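Long-range contacts in endoribonuclease ToxN (Pectobacterium atrosepticum, PDB 2XDB), which cleaves RNA within AAA(U/G) sequences as the toxic half of a type III toxin-antitoxin system that defends bacteria against phage, and is bound by the ToxI RNA antitoxin: residues M1-I6 with A34-V39; K20-E25 with F88-I93. All coordinates share one frame; numbering follows the deposited sequence.

Interaction 1 (M1-I6 with A34-V39); sequences MKFYTI and AFIGIV. With SO4 (sulfate ion), chain D.
Phe35, Met1 and Tyr4 bury the most surface where strand 3-6 of the ToxN sheet pairs antiparallel with strand 35-42; strand 97-99 lies on its other edge. Tyr4 and Phe35 form a hydrogen-bonded pair: Phe35 N meets Tyr4 O nearly straight (2.9 Å, 171°) in the carbonyl plane, while Tyr4 N reaches Phe35 O at 2.9 Å from above that carbonyl's plane. Ile6 drops CD1 onto the Phe35 ring, 3.5 Å from its centroid and almost exactly along the ring normal, a CH-pi contact; Tyr4 O lies at the ring's edge. The Tyr4 ring turns its own edge to the backbone, CE2 standing 3.2 Å from Gly37 CA. Having no side chain, Gly37, centre of an inverse gamma turn, lets the main chain of Lys2 come within 4.1 Å, Lys2 CA to Gly37 CA. Beyond the turn Met1 runs extended past CG, so that CE ends 3.7 Å from Val39 CA. Phe3 and Ile36 lie side by side, Phe3 CE1 against Ile36 CD1, and both touch helix 109-123. Two backbone bonds thus fix the register, apolar contacts flank the pairing, and Met1 N and Lys2 NZ, probably both charged, bind O1 of a sulfate, probably from the crystallisation liquor.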
ATOM      1  N   MET A   1       8.465  -4.455  -7.516  1.00 51.25           N
ATOM      2  CA  MET A   1       7.137  -4.034  -7.068  1.00 50.18           C
ATOM      3  C   MET A   1       6.250  -3.485  -8.197  1.00 48.44           C
ATOM      4  O   MET A   1       6.739  -2.876  -9.141  1.00 47.64           O
ATOM      5  CB  MET A   1       7.268  -3.046  -5.906  1.00 36.94           C
ATOM      6  CG  MET A   1       7.811  -3.734  -4.643  1.00 32.26           C
ATOM      7  SD  MET A   1       7.923  -2.571  -3.302  1.00 52.55           S
ATOM      8  CE  MET A   1       8.873  -3.491  -2.109  1.00 38.13           C
ATOM      9  N   LYS A   2       4.945  -3.718  -8.104  1.00 48.34           N
ATOM     10  CA  LYS A   2       4.037  -3.309  -9.175  1.00 41.71           C
ATOM     11  C   LYS A   2       2.715  -2.787  -8.638  1.00 48.18           C
ATOM     12  O   LYS A   2       2.415  -2.945  -7.456  1.00 50.78           O
ATOM     13  CB  LYS A   2       3.798  -4.467 -10.137  1.00 34.54           C
ATOM     14  CG  LYS A   2       5.050  -4.926 -10.842  1.00 38.36           C
ATOM     15  CD  LYS A   2       4.719  -5.905 -11.956  1.00 50.38           C
ATOM     16  CE  LYS A   2       5.975  -6.373 -12.678  1.00 57.84           C
ATOM     17  NZ  LYS A   2       6.983  -5.277 -12.768  1.00 65.27           N
ATOM     18  N   PHE A   3       1.922  -2.155  -9.504  1.00 45.35           N
ATOM     19  CA  PHE A   3       0.650  -1.584  -9.072  1.00 41.97           C
ATOM     20  C   PHE A   3      -0.468  -2.614  -9.135  1.00 48.42           C
ATOM     21  O   PHE A   3      -0.609  -3.311 -10.145  1.00 48.61           O
ATOM     22  CB  PHE A   3       0.288  -0.363  -9.916  1.00 40.88           C
ATOM     23  CG  PHE A   3       1.263   0.748  -9.799  1.00 42.61           C
ATOM     24  CD1 PHE A   3       1.293   1.535  -8.678  1.00 42.93           C
ATOM     25  CD2 PHE A   3       2.167   1.002 -10.809  1.00 48.12           C
ATOM     26  CE1 PHE A   3       2.210   2.557  -8.565  1.00 43.03           C
ATOM     27  CE2 PHE A   3       3.078   2.027 -10.704  1.00 41.69           C
ATOM     28  CZ  PHE A   3       3.099   2.802  -9.579  1.00 40.91           C
ATOM     29  N   TYR A   4      -1.262  -2.690  -8.060  1.00 46.34           N
ATOM     30  CA  TYR A   4      -2.410  -3.601  -7.979  1.00 43.73           C
ATOM     31  C   TYR A   4      -3.703  -2.881  -7.642  1.00 46.68           C
ATOM     32  O   TYR A   4      -3.690  -1.793  -7.079  1.00 51.96           O
ATOM     33  CB  TYR A   4      -2.201  -4.627  -6.880  1.00 39.49           C
ATOM     34  CG  TYR A   4      -1.126  -5.629  -7.150  1.00 38.12           C
ATOM     35  CD1 TYR A   4      -1.444  -6.912  -7.559  1.00 37.80           C
ATOM     36  CD2 TYR A   4       0.212  -5.305  -6.972  1.00 41.00           C
ATOM     37  CE1 TYR A   4      -0.466  -7.841  -7.806  1.00 39.29           C
ATOM     38  CE2 TYR A   4       1.203  -6.230  -7.211  1.00 39.39           C
ATOM     39  CZ  TYR A   4       0.858  -7.491  -7.633  1.00 43.83           C
ATOM     40  OH  TYR A   4       1.839  -8.413  -7.874  1.00 48.25           O
ATOM     41  N   THR A   5      -4.821  -3.507  -7.988  1.00 44.54           N
ATOM     42  CA  THR A   5      -6.098  -3.175  -7.373  1.00 47.73           C
ATOM     43  C   THR A   5      -6.528  -4.403  -6.596  1.00 49.63           C
ATOM     44  O   THR A   5      -6.030  -5.510  -6.839  1.00 55.18           O
ATOM     45  CB  THR A   5      -7.190  -2.817  -8.388  1.00 51.59           C
ATOM     46  OG1 THR A   5      -7.457  -3.938  -9.242  1.00 53.37           O
ATOM     47  CG2 THR A   5      -6.761  -1.643  -9.219  1.00 53.91           C
ATOM     48  N   ILE A   6      -7.432  -4.206  -5.649  1.00 40.94           N
ATOM     49  CA  ILE A   6      -7.916  -5.301  -4.827  1.00 46.55           C
ATOM     50  C   ILE A   6      -9.439  -5.286  -4.898  1.00 51.71           C
ATOM     51  O   ILE A   6     -10.041  -4.214  -4.997  1.00 57.31           O
ATOM     52  CB  ILE A   6      -7.409  -5.160  -3.379  1.00 42.16           C
ATOM     53  CG1 ILE A   6      -5.887  -5.256  -3.362  1.00 44.59           C
ATOM     54  CG2 ILE A   6      -8.005  -6.223  -2.471  1.00 44.53           C
ATOM     55  CD1 ILE A   6      -5.248  -4.882  -2.030  1.00 47.72           C
ATOM     56  N   ALA A  34      -5.140   2.324  -5.736  1.00 49.72           N
ATOM     57  CA  ALA A  34      -4.002   1.503  -6.150  1.00 50.29           C
ATOM     58  C   ALA A  34      -3.110   1.111  -4.979  1.00 47.69           C
ATOM     59  O   ALA A  34      -2.877   1.916  -4.074  1.00 51.94           O
ATOM     60  CB  ALA A  34      -3.183   2.228  -7.199  1.00 53.90           C
ATOM     61  N   PHE A  35      -2.606  -0.125  -5.015  1.00 44.77           N
ATOM     62  CA  PHE A  35      -1.660  -0.630  -4.020  1.00 36.05           C
ATOM     63  C   PHE A  35      -0.300  -0.932  -4.653  1.00 40.91           C
ATOM     64  O   PHE A  35      -0.206  -1.045  -5.879  1.00 48.14           O
ATOM     65  CB  PHE A  35      -2.213  -1.882  -3.357  1.00 38.98           C
ATOM     66  CG  PHE A  35      -3.494  -1.664  -2.615  1.00 43.45           C
ATOM     67  CD1 PHE A  35      -3.527  -1.724  -1.236  1.00 45.18           C
ATOM     68  CD2 PHE A  35      -4.678  -1.411  -3.299  1.00 46.97           C
ATOM     69  CE1 PHE A  35      -4.724  -1.530  -0.542  1.00 43.70           C
ATOM     70  CE2 PHE A  35      -5.866  -1.218  -2.618  1.00 41.71           C
ATOM     71  CZ  PHE A  35      -5.887  -1.276  -1.238  1.00 41.41           C
ATOM     72  N   ILE A  36       0.743  -1.066  -3.821  1.00 39.11           N
ATOM     73  CA  ILE A  36       2.103  -1.385  -4.292  1.00 39.32           C
ATOM     74  C   ILE A  36       2.561  -2.831  -4.035  1.00 46.38           C
ATOM     75  O   ILE A  36       2.331  -3.394  -2.968  1.00 42.33           O
ATOM     76  CB  ILE A  36       3.161  -0.426  -3.735  1.00 47.22           C
ATOM     77  CG1 ILE A  36       2.711   0.989  -3.959  1.00 65.99           C
ATOM     78  CG2 ILE A  36       4.444  -0.531  -4.546  1.00 45.30           C
ATOM     79  CD1 ILE A  36       2.748   1.316  -5.422  1.00 77.90           C
ATOM     80  N   GLY A  37       3.310  -3.348  -5.010  1.00 59.97           N
ATOM     81  CA  GLY A  37       3.406  -4.757  -5.345  1.00 55.31           C
ATOM     82  C   GLY A  37       4.288  -5.708  -4.587  1.00 50.16           C
ATOM     83  O   GLY A  37       5.258  -6.224  -5.094  1.00 59.11           O
ATOM     84  N   ILE A  38       3.873  -6.007  -3.382  1.00 48.81           N
ATOM     85  CA  ILE A  38       4.534  -6.971  -2.523  1.00 39.94           C
ATOM     86  C   ILE A  38       5.708  -6.382  -1.823  1.00 49.13           C
ATOM     87  O   ILE A  38       6.872  -6.503  -2.196  1.00 53.70           O
ATOM     88  CB  ILE A  38       4.831  -8.287  -3.121  1.00 32.58           C
ATOM     89  CG1 ILE A  38       3.551  -8.867  -3.707  1.00 39.43           C
ATOM     90  CG2 ILE A  38       5.189  -9.213  -1.981  1.00 32.48           C
ATOM     91  CD1 ILE A  38       3.486 -10.355  -3.523  1.00 44.94           C
ATOM     92  N   VAL A  39       5.312  -5.761  -0.740  1.00 45.98           N
ATOM     93  CA  VAL A  39       6.078  -4.840  -0.009  1.00 35.26           C
ATOM     94  C   VAL A  39       6.748  -5.673   1.082  1.00 43.35           C
ATOM     95  O   VAL A  39       7.845  -5.355   1.536  1.00 52.23           O
ATOM     96  CB  VAL A  39       5.058  -3.822   0.493  1.00 37.44           C
ATOM     97  CG1 VAL A  39       4.638  -4.091   1.941  1.00 36.06           C
ATOM     98  CG2 VAL A  39       5.525  -2.413   0.228  1.00 43.89           C
TER
HETATM   99  S   SO4 D1164       7.985  -7.517  -9.476  1.00140.96           S
HETATM  100  O1  SO4 D1164       8.102  -6.198 -10.096  1.00140.63           O
HETATM  101  O2  SO4 D1164       9.232  -7.840  -8.789  1.00142.13           O
HETATM  102  O3  SO4 D1164       6.882  -7.524  -8.517  1.00137.89           O
HETATM  103  O4  SO4 D1164       7.727  -8.515 -10.511  1.00142.87           O

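Interaction 2 (K20-E25 with F88-I93); sequences KVPNSE and FMIPII. With nucleotides of chain B.
Val21 O is held by two donors, the ammonium of Lys15 on helix 8-17 and, weakly, N6 of A1 of chain B. The loop 20-25 here lies against the end of strand 80-91 in the SH3-like fold of ToxN, and together they form a binding site for two consecutive nucleotides of the RNA. Backbone groups bond to base edges, consistent with recognition of the bases. Lys20 O accepts a nearly straight bond from N3 of U2 of chain B (2.8 Å, 176°), on the uracil's Watson-Crick edge. Asn23 N donates to N7 of A1 of chain B at 3.0 Å, so the adenine presents its Hoogsteen edge, N6 and N7, to the loop. Lys15 NZ also binds Asn23 OD1 and thus joins two groups next to the adenine; its charge may polarise the Val21 carbonyl. Phe88, with CG beside its own backbone N (chi1 -55°), lays one ring face against the uracil, whose N3 sits over the ring centre, 3.3 Å above its plane. The ring also passes Lys20 obliquely, CD2 lying 3.5 Å from Lys20 O, so the same residue offers the uracil a carbonyl and flanks the aromatic beneath it. Deeper in, Val21 and Ile90 both pack on Ile11 and Leu153, of helices 8-17 and 150-156. Pro22 closes the seam: its CD lies 3.4 Å from Phe88 O and, tip to tip, 4.0 Å from Ile90 CG2, a methyl set beside the backbone N of Ile90 because CG1 takes the crowded position (chi1 60°).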
ATOM      1  N   LYS A  20      -9.402  -0.218  10.108  1.00 56.31           N
ATOM      2  CA  LYS A  20      -8.282   0.553   9.576  1.00 50.67           C
ATOM      3  C   LYS A  20      -7.865   0.086   8.192  1.00 49.69           C
ATOM      4  O   LYS A  20      -7.150   0.796   7.495  1.00 49.47           O
ATOM      5  CB  LYS A  20      -7.088   0.522  10.522  1.00 45.33           C
ATOM      6  CG  LYS A  20      -7.233   1.485  11.684  1.00 52.91           C
ATOM      7  CD  LYS A  20      -6.233   1.185  12.772  1.00 67.12           C
ATOM      8  CE  LYS A  20      -6.656   1.820  14.079  1.00 80.32           C
ATOM      9  NZ  LYS A  20      -5.834   1.313  15.223  1.00 91.30           N
ATOM     10  N   VAL A  21      -8.302  -1.108   7.797  1.00 44.53           N
ATOM     11  CA  VAL A  21      -8.074  -1.581   6.439  1.00 44.78           C
ATOM     12  C   VAL A  21      -8.517  -0.474   5.496  1.00 49.34           C
ATOM     13  O   VAL A  21      -9.560   0.134   5.708  1.00 52.03           O
ATOM     14  CB  VAL A  21      -8.917  -2.830   6.145  1.00 44.06           C
ATOM     15  CG1 VAL A  21      -9.065  -3.040   4.647  1.00 42.83           C
ATOM     16  CG2 VAL A  21      -8.331  -4.054   6.834  1.00 34.23           C
ATOM     17  N   PRO A  22      -7.732  -0.200   4.449  1.00 48.01           N
ATOM     18  CA  PRO A  22      -8.028   0.958   3.593  1.00 45.82           C
ATOM     19  C   PRO A  22      -9.330   0.872   2.796  1.00 51.11           C
ATOM     20  O   PRO A  22      -9.654  -0.203   2.288  1.00 51.79           O
ATOM     21  CB  PRO A  22      -6.841   1.004   2.634  1.00 40.97           C
ATOM     22  CG  PRO A  22      -6.166  -0.311   2.767  1.00 44.97           C
ATOM     23  CD  PRO A  22      -6.438  -0.816   4.131  1.00 45.54           C
ATOM     24  N   ASN A  23     -10.047   1.995   2.692  1.00 44.54           N
ATOM     25  CA  ASN A  23     -11.187   2.122   1.786  1.00 54.32           C
ATOM     26  C   ASN A  23     -10.800   1.814   0.354  1.00 63.11           C
ATOM     27  O   ASN A  23      -9.803   2.314  -0.136  1.00 62.76           O
ATOM     28  CB  ASN A  23     -11.764   3.533   1.828  1.00 58.17           C
ATOM     29  CG  ASN A  23     -12.358   3.870   3.160  1.00 62.45           C
ATOM     30  OD1 ASN A  23     -12.526   2.993   4.007  1.00 63.56           O
ATOM     31  ND2 ASN A  23     -12.669   5.146   3.368  1.00 61.97           N
ATOM     32  N   SER A  24     -11.605   1.009  -0.328  1.00 77.46           N
ATOM     33  CA  SER A  24     -11.261   0.579  -1.673  1.00 80.57           C
ATOM     34  C   SER A  24     -12.058   1.358  -2.704  1.00 82.26           C
ATOM     35  O   SER A  24     -11.563   1.655  -3.793  1.00 81.46           O
ATOM     36  CB  SER A  24     -11.503  -0.924  -1.832  1.00 84.84           C
ATOM     37  OG  SER A  24     -11.050  -1.391  -3.093  1.00 86.47           O
ATOM     38  N   GLU A  25     -13.293   1.700  -2.369  1.00 86.52           N
ATOM     39  CA  GLU A  25     -14.138   2.366  -3.349  1.00 92.66           C
ATOM     40  C   GLU A  25     -14.828   3.629  -2.862  1.00 85.42           C
ATOM     41  O   GLU A  25     -15.222   3.738  -1.706  1.00 84.01           O
ATOM     42  CB  GLU A  25     -15.132   1.382  -3.968  1.00102.57           C
ATOM     43  CG  GLU A  25     -14.602   0.789  -5.266  1.00113.69           C
ATOM     44  CD  GLU A  25     -15.168  -0.577  -5.568  1.00122.46           C
ATOM     45  OE1 GLU A  25     -16.121  -0.989  -4.870  1.00127.85           O
ATOM     46  OE2 GLU A  25     -14.653  -1.238  -6.503  1.00122.45           O
ATOM     47  N   PHE A  88      -1.112   0.772   6.860  1.00 46.09           N
ATOM     48  CA  PHE A  88      -2.358   0.113   6.490  1.00 43.35           C
ATOM     49  C   PHE A  88      -2.181  -0.916   5.393  1.00 47.14           C
ATOM     50  O   PHE A  88      -3.110  -1.169   4.646  1.00 58.76           O
ATOM     51  CB  PHE A  88      -3.396   1.129   6.050  1.00 40.88           C
ATOM     52  CG  PHE A  88      -3.640   2.189   7.057  1.00 45.17           C
ATOM     53  CD1 PHE A  88      -3.574   3.525   6.706  1.00 47.98           C
ATOM     54  CD2 PHE A  88      -3.911   1.854   8.368  1.00 48.91           C
ATOM     55  CE1 PHE A  88      -3.791   4.507   7.647  1.00 48.93           C
ATOM     56  CE2 PHE A  88      -4.130   2.839   9.315  1.00 51.76           C
ATOM     57  CZ  PHE A  88      -4.063   4.165   8.953  1.00 47.32           C
ATOM     58  N   MET A  89      -0.995  -1.501   5.286  1.00 45.21           N
ATOM     59  CA  MET A  89      -0.791  -2.619   4.375  1.00 46.89           C
ATOM     60  C   MET A  89      -1.596  -3.824   4.862  1.00 48.91           C
ATOM     61  O   MET A  89      -1.934  -3.908   6.046  1.00 47.10           O
ATOM     62  CB  MET A  89       0.683  -2.985   4.305  1.00 39.44           C
ATOM     63  CG  MET A  89       1.242  -3.491   5.616  1.00 35.48           C
ATOM     64  SD  MET A  89       2.995  -3.845   5.469  1.00 44.30           S
ATOM     65  CE  MET A  89       3.327  -4.471   7.114  1.00 37.49           C
ATOM     66  N   ILE A  90      -1.898  -4.749   3.954  1.00 39.95           N
ATOM     67  CA  ILE A  90      -2.767  -5.874   4.284  1.00 37.28           C
ATOM     68  C   ILE A  90      -2.323  -7.174   3.624  1.00 39.05           C
ATOM     69  O   ILE A  90      -1.762  -7.167   2.532  1.00 42.12           O
ATOM     70  CB  ILE A  90      -4.212  -5.577   3.878  1.00 43.98           C
ATOM     71  CG1 ILE A  90      -4.320  -5.315   2.375  1.00 39.08           C
ATOM     72  CG2 ILE A  90      -4.756  -4.375   4.637  1.00 37.21           C
ATOM     73  CD1 ILE A  90      -5.752  -5.018   1.949  1.00 34.73           C
ATOM     74  N   PRO A  91      -2.544  -8.305   4.297  1.00 37.94           N
ATOM     75  CA  PRO A  91      -2.169  -9.552   3.637  1.00 38.72           C
ATOM     76  C   PRO A  91      -3.188  -9.799   2.536  1.00 41.53           C
ATOM     77  O   PRO A  91      -4.340  -9.416   2.712  1.00 42.04           O
ATOM     78  CB  PRO A  91      -2.323 -10.583   4.743  1.00 37.05           C
ATOM     79  CG  PRO A  91      -3.380 -10.009   5.641  1.00 39.17           C
ATOM     80  CD  PRO A  91      -3.222  -8.525   5.585  1.00 40.10           C
ATOM     81  N   ILE A  92      -2.783 -10.383   1.415  1.00 38.14           N
ATOM     82  CA  ILE A  92      -3.717 -10.586   0.311  1.00 41.82           C
ATOM     83  C   ILE A  92      -3.794 -12.032  -0.148  1.00 45.97           C
ATOM     84  O   ILE A  92      -2.896 -12.828   0.096  1.00 47.94           O
ATOM     85  CB  ILE A  92      -3.377  -9.710  -0.906  1.00 40.73           C
ATOM     86  CG1 ILE A  92      -1.977 -10.033  -1.432  1.00 40.70           C
ATOM     87  CG2 ILE A  92      -3.475  -8.248  -0.543  1.00 44.37           C
ATOM     88  CD1 ILE A  92      -1.970 -11.052  -2.544  1.00 39.42           C
ATOM     89  N   ILE A  93      -4.897 -12.348  -0.804  1.00 49.02           N
ATOM     90  CA  ILE A  93      -5.104 -13.607  -1.498  1.00 50.08           C
ATOM     91  C   ILE A  93      -4.929 -13.310  -2.989  1.00 45.94           C
ATOM     92  O   ILE A  93      -5.502 -12.347  -3.500  1.00 45.89           O
ATOM     93  CB  ILE A  93      -6.541 -14.075  -1.266  1.00 55.55           C
ATOM     94  CG1 ILE A  93      -6.764 -14.395   0.200  1.00 56.70           C
ATOM     95  CG2 ILE A  93      -6.863 -15.277  -2.100  1.00 63.65           C
ATOM     96  CD1 ILE A  93      -8.213 -14.694   0.511  1.00 56.95           C
TER
ATOM     97  P     U B   2      -5.778  10.246   5.604  1.00 72.51           P
ATOM     98  OP1   U B   2      -5.295  11.567   6.045  1.00 65.32           O
ATOM     99  OP2   U B   2      -4.956   9.439   4.669  1.00 81.56           O
ATOM    100  O5'   U B   2      -6.128   9.401   6.894  1.00 82.06           O
ATOM    101  C5'   U B   2      -6.891   9.935   7.962  1.00 69.07           C
ATOM    102  C4'   U B   2      -7.124   8.883   9.014  1.00 59.77           C
ATOM    103  O4'   U B   2      -7.984   7.833   8.499  1.00 60.82           O
ATOM    104  C3'   U B   2      -5.878   8.150   9.475  1.00 55.99           C
ATOM    105  O3'   U B   2      -5.165   8.885  10.445  1.00 57.96           O
ATOM    106  C2'   U B   2      -6.443   6.851  10.011  1.00 59.43           C
ATOM    107  O2'   U B   2      -7.010   7.086  11.286  1.00 68.12           O
ATOM    108  C1'   U B   2      -7.586   6.587   9.033  1.00 62.14           C
ATOM    109  N1    U B   2      -7.248   5.692   7.902  1.00 68.19           N
ATOM    110  C2    U B   2      -7.311   4.334   8.096  1.00 70.35           C
ATOM    111  O2    U B   2      -7.609   3.848   9.164  1.00 76.87           O
ATOM    112  N3    U B   2      -7.002   3.564   7.007  1.00 72.16           N
ATOM    113  C4    U B   2      -6.652   4.009   5.750  1.00 75.58           C
ATOM    114  O4    U B   2      -6.408   3.201   4.852  1.00 73.96           O
ATOM    115  C5    U B   2      -6.616   5.429   5.625  1.00 78.34           C
ATOM    116  C6    U B   2      -6.911   6.199   6.675  1.00 75.22           C
ATOM    117  O5'   A B   1      -6.987   7.994   2.169  1.00 94.99           O
ATOM    118  C5'   A B   1      -7.820   9.131   1.987  1.00 88.32           C
ATOM    119  C4'   A B   1      -8.661   9.400   3.210  1.00 75.35           C
ATOM    120  O4'   A B   1      -9.780   8.475   3.256  1.00 78.31           O
ATOM    121  C3'   A B   1      -7.959   9.223   4.546  1.00 64.27           C
ATOM    122  O3'   A B   1      -7.204  10.365   4.900  1.00 53.31           O
ATOM    123  C2'   A B   1      -9.117   8.937   5.495  1.00 66.88           C
ATOM    124  O2'   A B   1      -9.768  10.139   5.869  1.00 72.16           O
ATOM    125  C1'   A B   1     -10.081   8.164   4.598  1.00 75.64           C
ATOM    126  N9    A B   1     -10.022   6.701   4.798  1.00 82.25           N
ATOM    127  C8    A B   1      -9.699   5.721   3.895  1.00 76.80           C
ATOM    128  N7    A B   1      -9.763   4.509   4.393  1.00 79.71           N
ATOM    129  C5    A B   1     -10.160   4.696   5.712  1.00 82.58           C
ATOM    130  C6    A B   1     -10.414   3.810   6.785  1.00 74.77           C
ATOM    131  N6    A B   1     -10.305   2.484   6.726  1.00 64.23           N
ATOM    132  N1    A B   1     -10.792   4.340   7.965  1.00 75.03           N
ATOM    133  C2    A B   1     -10.906   5.667   8.056  1.00 80.25           C
ATOM    134  N3    A B   1     -10.698   6.599   7.132  1.00 85.83           N
ATOM    135  C4    A B   1     -10.325   6.043   5.968  1.00 86.42           C
TER

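Overall arrangement
From the N terminus the chain lays down strand 3-6, forms helix 8-17, runs through the RNA-binding loop 20-25 and returns at 34-39, where interaction 1 closes this first long excursion. It then builds strands 45-52 and 69-73 before strand 80-91 brings 88-93 back to the loop, closing interaction 2. Because 20-25 lies inside the span closed by interaction 1 while 88-93 lies beyond it, the two closures cross rather than nest. Both reach the same antiparallel sheet, and they touch: Phe35 CE1 packs on Pro22 CG, and Ile6 CD1 on Ile90 CD1. Strands 3-6, 35-42 and 80-91 and the loop after helix 8-17 thus meet through apolar side chains.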